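Local atomic coordinates of 1-deoxy-D-xylulose 5-phosphate reductoisomerase (PDB entry 4ZQG), a protein that catalyses the NAD(P)H-dependent rearrangement and reduction of 1-deoxy-D-xylulose 5-phosphate to 2-C-methyl-D-erythritol 4-phosphate in the MEP pathway, and binds the inhibitor fosmidomycin. Residues S21-Y33 against K281-K295. Residues are numbered along the deposited sequence; the frame is centred on the assembly and turned at random.
Sequences STLAIIRQHPNRY and KTPIAHALAYPERIK
With CG1 of Ile25 turned beside its backbone N and the chain then extended, CD1 reaches helix 281-289 and enters a hole formed by Lys281, Ile284, Ala285 and Leu288, a knob-into-hole fit. There CD1 lies 3.6 Å from Ile284 CG2, while the other branch of Ile25, CG2, meets Leu288 CD1. The aliphatic part of Lys281 runs past Ile25 in the opposite sense, its amino group paired with Asp279. Ile294 places CG1 between its backbone N and carbonyl carbon (chi1 54°), and its two branches serve different partners. CD1 lies over one face of the His29 ring, 4.1 Å from the centroid in a CH-pi contact, whereas CG2 sits over the centre of the Arg32 guanidinium. In its ring plane, His29 donates a nearly straight bond from NE2 to Lys295 O (2.8 Å), which, with Ile294 over one face, helps hold the imidazole in its rotation. Arg32 NH2 forms a salt bridge with Glu292 OE1 at 2.7 Å. OE1 lies in the guanidinium plane, but NH2 meets its syn side somewhat out of the carboxylate plane, the guanidinium and carboxylate being inclined by 42°; Glu292 OE2 is hydrogen-bonded to Ser179 of the second subunit. Tyr33 OH makes a weak hydrogen bond to Leu288 O. The axes of segments 21-26 and 281-289 come within 9.3 Å and cross at -60°. Helix 17-26 and the loop into strand 33-39, part of the Rossmann-type domain, thus pack against helix 281-289 and its following loop, with strand 7-12 and helix 44-54 behind the former and helix 155-162 against Pro283 and His286.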
loop_
_atom_site.group_PDB
_atom_site.type_symbol
_atom_site.label_atom_id
_atom_site.label_comp_id
_atom_site.label_asym_id
_atom_site.label_seq_id
_atom_site.Cartn_x
_atom_site.Cartn_y
_atom_site.Cartn_z
ATOM N N SER A 21 -15.585 -15.137 12.017
ATOM C CA SER A 21 -15.443 -14.065 11.052
ATOM C C SER A 21 -15.701 -14.527 9.649
ATOM O O SER A 21 -16.301 -13.797 8.873
ATOM C CB SER A 21 -14.058 -13.452 11.093
ATOM O OG SER A 21 -13.842 -12.754 12.301
ATOM N N THR A 22 -15.222 -15.733 9.315
ATOM C CA THR A 22 -15.429 -16.320 7.982
ATOM C C THR A 22 -16.917 -16.435 7.759
ATOM O O THR A 22 -17.474 -15.947 6.769
ATOM C CB THR A 22 -14.734 -17.683 7.895
ATOM O OG1 THR A 22 -13.367 -17.527 8.291
ATOM C CG2 THR A 22 -14.768 -18.257 6.530
ATOM N N LEU A 23 -17.582 -17.036 8.716
ATOM C CA LEU A 23 -19.013 -17.280 8.561
ATOM C C LEU A 23 -19.748 -15.990 8.485
ATOM O O LEU A 23 -20.750 -15.896 7.766
ATOM C CB LEU A 23 -19.573 -18.207 9.678
ATOM C CG LEU A 23 -19.015 -19.635 9.503
ATOM C CD1 LEU A 23 -19.293 -20.583 10.647
ATOM C CD2 LEU A 23 -19.475 -20.195 8.178
ATOM N N ALA A 24 -19.258 -14.965 9.187
ATOM C CA ALA A 24 -19.965 -13.665 9.155
ATOM C C ALA A 24 -19.962 -13.086 7.757
ATOM O O ALA A 24 -20.927 -12.431 7.348
ATOM C CB ALA A 24 -19.421 -12.709 10.183
ATOM N N ILE A 25 -18.917 -13.403 6.993
ATOM C CA ILE A 25 -18.829 -13.003 5.621
ATOM C C ILE A 25 -19.733 -13.862 4.740
ATOM O O ILE A 25 -20.418 -13.341 3.883
ATOM C CB ILE A 25 -17.375 -13.092 5.142
ATOM C CG1 ILE A 25 -16.488 -12.068 5.876
ATOM C CG2 ILE A 25 -17.288 -12.866 3.636
ATOM C CD1 ILE A 25 -14.979 -12.322 5.711
ATOM N N ILE A 26 -19.741 -15.178 4.948
ATOM C CA ILE A 26 -20.626 -16.063 4.185
ATOM C C ILE A 26 -22.104 -15.612 4.280
ATOM O O ILE A 26 -22.835 -15.624 3.281
ATOM C CB ILE A 26 -20.560 -17.511 4.658
ATOM C CG1 ILE A 26 -19.138 -18.083 4.634
ATOM C CG2 ILE A 26 -21.470 -18.351 3.790
ATOM C CD1 ILE A 26 -18.447 -17.858 3.340
ATOM N N ARG A 27 -22.533 -15.184 5.468
ATOM C CA ARG A 27 -23.905 -14.775 5.639
ATOM C C ARG A 27 -24.232 -13.505 4.915
ATOM O O ARG A 27 -25.384 -13.144 4.769
ATOM C CB ARG A 27 -24.214 -14.554 7.106
ATOM C CG ARG A 27 -24.163 -15.812 7.907
ATOM C CD ARG A 27 -24.492 -15.567 9.360
ATOM N NE ARG A 27 -24.241 -16.809 10.079
ATOM C CZ ARG A 27 -23.245 -17.029 10.924
ATOM N NH1 ARG A 27 -23.139 -18.231 11.459
ATOM N NH2 ARG A 27 -22.361 -16.072 11.242
ATOM N N GLN A 28 -23.212 -12.771 4.506
ATOM C CA GLN A 28 -23.445 -11.562 3.765
ATOM C C GLN A 28 -23.451 -11.840 2.286
ATOM O O GLN A 28 -23.887 -10.981 1.497
ATOM C CB GLN A 28 -22.382 -10.557 4.100
ATOM C CG GLN A 28 -22.386 -10.116 5.548
ATOM C CD GLN A 28 -21.244 -9.167 5.784
ATOM O OE1 GLN A 28 -21.223 -8.035 5.218
ATOM N NE2 GLN A 28 -20.244 -9.620 6.555
ATOM N N HIS A 29 -22.995 -13.039 1.912
ATOM C CA HIS A 29 -22.793 -13.385 0.515
ATOM C C HIS A 29 -23.374 -14.748 0.236
ATOM O O HIS A 29 -22.635 -15.689 -0.053
ATOM C CB HIS A 29 -21.295 -13.352 0.215
ATOM C CG HIS A 29 -20.727 -11.977 0.286
ATOM N ND1 HIS A 29 -20.975 -11.033 -0.677
ATOM C CD2 HIS A 29 -19.997 -11.363 1.239
ATOM C CE1 HIS A 29 -20.417 -9.897 -0.325
ATOM N NE2 HIS A 29 -19.811 -10.076 0.832
ATOM N N PRO A 30 -24.713 -14.858 0.295
ATOM C CA PRO A 30 -25.364 -16.174 0.358
ATOM C C PRO A 30 -25.157 -16.970 -0.905
ATOM O O PRO A 30 -24.816 -18.131 -0.820
ATOM C CB PRO A 30 -26.851 -15.836 0.552
ATOM C CG PRO A 30 -26.920 -14.362 0.814
ATOM C CD PRO A 30 -25.705 -13.774 0.163
ATOM N N ASN A 31 -25.319 -16.363 -2.068
ATOM C CA ASN A 31 -25.263 -17.148 -3.304
ATOM C C ASN A 31 -23.965 -17.007 -4.049
ATOM O O ASN A 31 -23.942 -16.925 -5.275
ATOM C CB ASN A 31 -26.434 -16.789 -4.241
ATOM C CG ASN A 31 -27.784 -17.221 -3.690
ATOM O OD1 ASN A 31 -28.758 -16.492 -3.828
ATOM N ND2 ASN A 31 -27.848 -18.402 -3.062
ATOM N N ARG A 32 -22.885 -16.977 -3.289
ATOM C CA ARG A 32 -21.542 -16.893 -3.818
ATOM C C ARG A 32 -20.740 -18.127 -3.381
ATOM O O ARG A 32 -19.929 -18.659 -4.133
ATOM C CB ARG A 32 -20.914 -15.589 -3.283
ATOM C CG ARG A 32 -19.760 -15.020 -4.083
ATOM C CD ARG A 32 -19.500 -13.561 -3.722
ATOM N NE ARG A 32 -19.145 -12.768 -4.900
ATOM C CZ ARG A 32 -17.986 -12.861 -5.558
ATOM N NH1 ARG A 32 -17.035 -13.716 -5.168
ATOM N NH2 ARG A 32 -17.771 -12.098 -6.627
ATOM N N TYR A 33 -20.979 -18.562 -2.151
ATOM C CA TYR A 33 -20.228 -19.607 -1.502
ATOM C C TYR A 33 -21.192 -20.681 -1.054
ATOM O O TYR A 33 -22.284 -20.372 -0.652
ATOM C CB TYR A 33 -19.502 -19.010 -0.295
ATOM C CG TYR A 33 -18.565 -17.892 -0.708
ATOM C CD1 TYR A 33 -17.438 -18.182 -1.469
ATOM C CD2 TYR A 33 -18.811 -16.569 -0.373
ATOM C CE1 TYR A 33 -16.568 -17.193 -1.885
ATOM C CE2 TYR A 33 -17.951 -15.556 -0.796
ATOM C CZ TYR A 33 -16.817 -15.880 -1.556
ATOM O OH TYR A 33 -15.924 -14.931 -2.021
ATOM N N LYS A 281 -12.180 -9.792 9.343
ATOM C CA LYS A 281 -13.037 -9.934 8.166
ATOM C C LYS A 281 -12.434 -9.319 6.912
ATOM O O LYS A 281 -12.695 -9.796 5.815
ATOM C CB LYS A 281 -14.424 -9.363 8.401
ATOM C CG LYS A 281 -15.241 -10.163 9.381
ATOM C CD LYS A 281 -16.712 -9.741 9.446
ATOM C CE LYS A 281 -16.882 -8.338 9.980
ATOM N NZ LYS A 281 -16.513 -8.243 11.417
ATOM N N THR A 282 -11.592 -8.295 7.075
ATOM C CA THR A 282 -10.952 -7.673 5.919
ATOM C C THR A 282 -10.058 -8.669 5.189
ATOM O O THR A 282 -10.284 -8.950 4.022
ATOM C CB THR A 282 -10.243 -6.369 6.293
ATOM O OG1 THR A 282 -11.203 -5.318 6.456
ATOM C CG2 THR A 282 -9.313 -5.969 5.238
ATOM N N PRO A 283 -9.039 -9.222 5.852
ATOM C CA PRO A 283 -8.196 -10.198 5.156
ATOM C C PRO A 283 -8.906 -11.464 4.734
ATOM O O PRO A 283 -8.559 -12.054 3.707
ATOM C CB PRO A 283 -7.133 -10.539 6.174
ATOM C CG PRO A 283 -7.616 -9.989 7.461
ATOM C CD PRO A 283 -8.464 -8.826 7.131
ATOM N N ILE A 284 -9.908 -11.899 5.496
ATOM C CA ILE A 284 -10.615 -13.124 5.116
ATOM C C ILE A 284 -11.363 -12.805 3.837
ATOM O O ILE A 284 -11.307 -13.541 2.888
ATOM C CB ILE A 284 -11.559 -13.621 6.241
ATOM C CG1 ILE A 284 -10.726 -14.021 7.446
ATOM C CG2 ILE A 284 -12.375 -14.859 5.811
ATOM C CD1 ILE A 284 -11.545 -14.184 8.687
ATOM N N ALA A 285 -12.058 -11.682 3.823
ATOM C CA ALA A 285 -12.830 -11.288 2.668
ATOM C C ALA A 285 -11.965 -11.175 1.414
ATOM O O ALA A 285 -12.353 -11.640 0.350
ATOM C CB ALA A 285 -13.503 -9.961 2.958
ATOM N N HIS A 286 -10.798 -10.538 1.556
ATOM C CA HIS A 286 -9.826 -10.414 0.487
ATOM C C HIS A 286 -9.403 -11.779 -0.022
ATOM O O HIS A 286 -9.351 -12.020 -1.229
ATOM C CB HIS A 286 -8.556 -9.693 0.962
ATOM C CG HIS A 286 -7.427 -9.803 -0.015
ATOM N ND1 HIS A 286 -6.423 -10.744 0.100
ATOM C CD2 HIS A 286 -7.160 -9.106 -1.143
ATOM C CE1 HIS A 286 -5.608 -10.646 -0.931
ATOM N NE2 HIS A 286 -6.026 -9.650 -1.691
ATOM N N ALA A 287 -9.089 -12.671 0.909
ATOM C CA ALA A 287 -8.631 -13.972 0.523
ATOM C C ALA A 287 -9.745 -14.828 -0.106
ATOM O O ALA A 287 -9.474 -15.561 -1.053
ATOM C CB ALA A 287 -8.032 -14.655 1.717
ATOM N N LEU A 288 -10.985 -14.719 0.397
ATOM C CA LEU A 288 -12.109 -15.440 -0.173
ATOM C C LEU A 288 -12.416 -15.039 -1.591
ATOM O O LEU A 288 -12.668 -15.883 -2.446
ATOM C CB LEU A 288 -13.373 -15.224 0.626
ATOM C CG LEU A 288 -13.551 -16.145 1.834
ATOM C CD1 LEU A 288 -14.738 -15.670 2.638
ATOM C CD2 LEU A 288 -13.759 -17.580 1.400
ATOM N N ALA A 289 -12.447 -13.748 -1.864
ATOM C CA ALA A 289 -12.905 -13.330 -3.165
ATOM C C ALA A 289 -11.788 -13.240 -4.183
ATOM O O ALA A 289 -12.070 -13.115 -5.354
ATOM C CB ALA A 289 -13.626 -12.032 -3.056
ATOM N N TYR A 290 -10.530 -13.327 -3.748
ATOM C CA TYR A 290 -9.388 -13.097 -4.633
ATOM C C TYR A 290 -9.541 -13.880 -5.936
ATOM O O TYR A 290 -9.973 -15.034 -5.902
ATOM C CB TYR A 290 -8.104 -13.501 -3.918
ATOM C CG TYR A 290 -6.868 -13.227 -4.706
ATOM C CD1 TYR A 290 -6.093 -12.112 -4.441
ATOM C CD2 TYR A 290 -6.451 -14.098 -5.725
ATOM C CE1 TYR A 290 -4.948 -11.861 -5.192
ATOM C CE2 TYR A 290 -5.308 -13.851 -6.452
ATOM C CZ TYR A 290 -4.565 -12.729 -6.180
ATOM O OH TYR A 290 -3.435 -12.458 -6.917
ATOM N N PRO A 291 -9.218 -13.290 -7.099
ATOM C CA PRO A 291 -8.659 -11.959 -7.272
ATOM C C PRO A 291 -9.694 -10.812 -7.291
ATOM O O PRO A 291 -9.341 -9.648 -7.501
ATOM C CB PRO A 291 -8.026 -12.079 -8.645
ATOM C CG PRO A 291 -9.019 -12.915 -9.383
ATOM C CD PRO A 291 -9.545 -13.900 -8.398
ATOM N N GLU A 292 -10.960 -11.138 -7.110
ATOM C CA GLU A 292 -11.968 -10.114 -6.941
ATOM C C GLU A 292 -12.003 -9.583 -5.497
ATOM O O GLU A 292 -11.230 -10.019 -4.635
ATOM C CB GLU A 292 -13.316 -10.672 -7.316
ATOM C CG GLU A 292 -13.447 -11.115 -8.751
ATOM C CD GLU A 292 -14.901 -11.438 -9.068
ATOM O OE1 GLU A 292 -15.600 -12.041 -8.225
ATOM O OE2 GLU A 292 -15.370 -11.068 -10.154
ATOM N N ARG A 293 -12.882 -8.610 -5.261
ATOM C CA ARG A 293 -13.112 -8.113 -3.921
ATOM C C ARG A 293 -14.594 -7.970 -3.673
ATOM O O ARG A 293 -15.372 -7.809 -4.609
ATOM C CB ARG A 293 -12.437 -6.759 -3.718
ATOM C CG ARG A 293 -10.934 -6.758 -3.985
ATOM C CD ARG A 293 -10.252 -5.852 -3.005
ATOM N NE ARG A 293 -8.814 -5.762 -3.208
ATOM C CZ ARG A 293 -7.923 -5.573 -2.239
ATOM N NH1 ARG A 293 -8.293 -5.481 -0.957
ATOM N NH2 ARG A 293 -6.660 -5.501 -2.537
ATOM N N ILE A 294 -14.953 -8.004 -2.400
ATOM C CA ILE A 294 -16.343 -8.025 -1.947
ATOM C C ILE A 294 -16.441 -7.272 -0.638
ATOM O O ILE A 294 -15.454 -7.171 0.091
ATOM C CB ILE A 294 -16.819 -9.460 -1.697
ATOM C CG1 ILE A 294 -15.860 -10.165 -0.734
ATOM C CG2 ILE A 294 -16.882 -10.221 -3.008
ATOM C CD1 ILE A 294 -16.345 -11.470 -0.209
ATOM N N LYS A 295 -17.617 -6.738 -0.338
ATOM C CA LYS A 295 -17.858 -6.125 0.969
ATOM C C LYS A 295 -17.582 -7.134 2.083
ATOM O O LYS A 295 -17.890 -8.289 1.940
ATOM C CB LYS A 295 -19.281 -5.616 1.057
ATOM C CG LYS A 295 -19.491 -4.369 0.234
ATOM C CD LYS A 295 -20.939 -3.938 0.105
ATOM C CE LYS A 295 -21.084 -2.432 -0.024
ATOM N NZ LYS A 295 -22.525 -2.046 0.076
#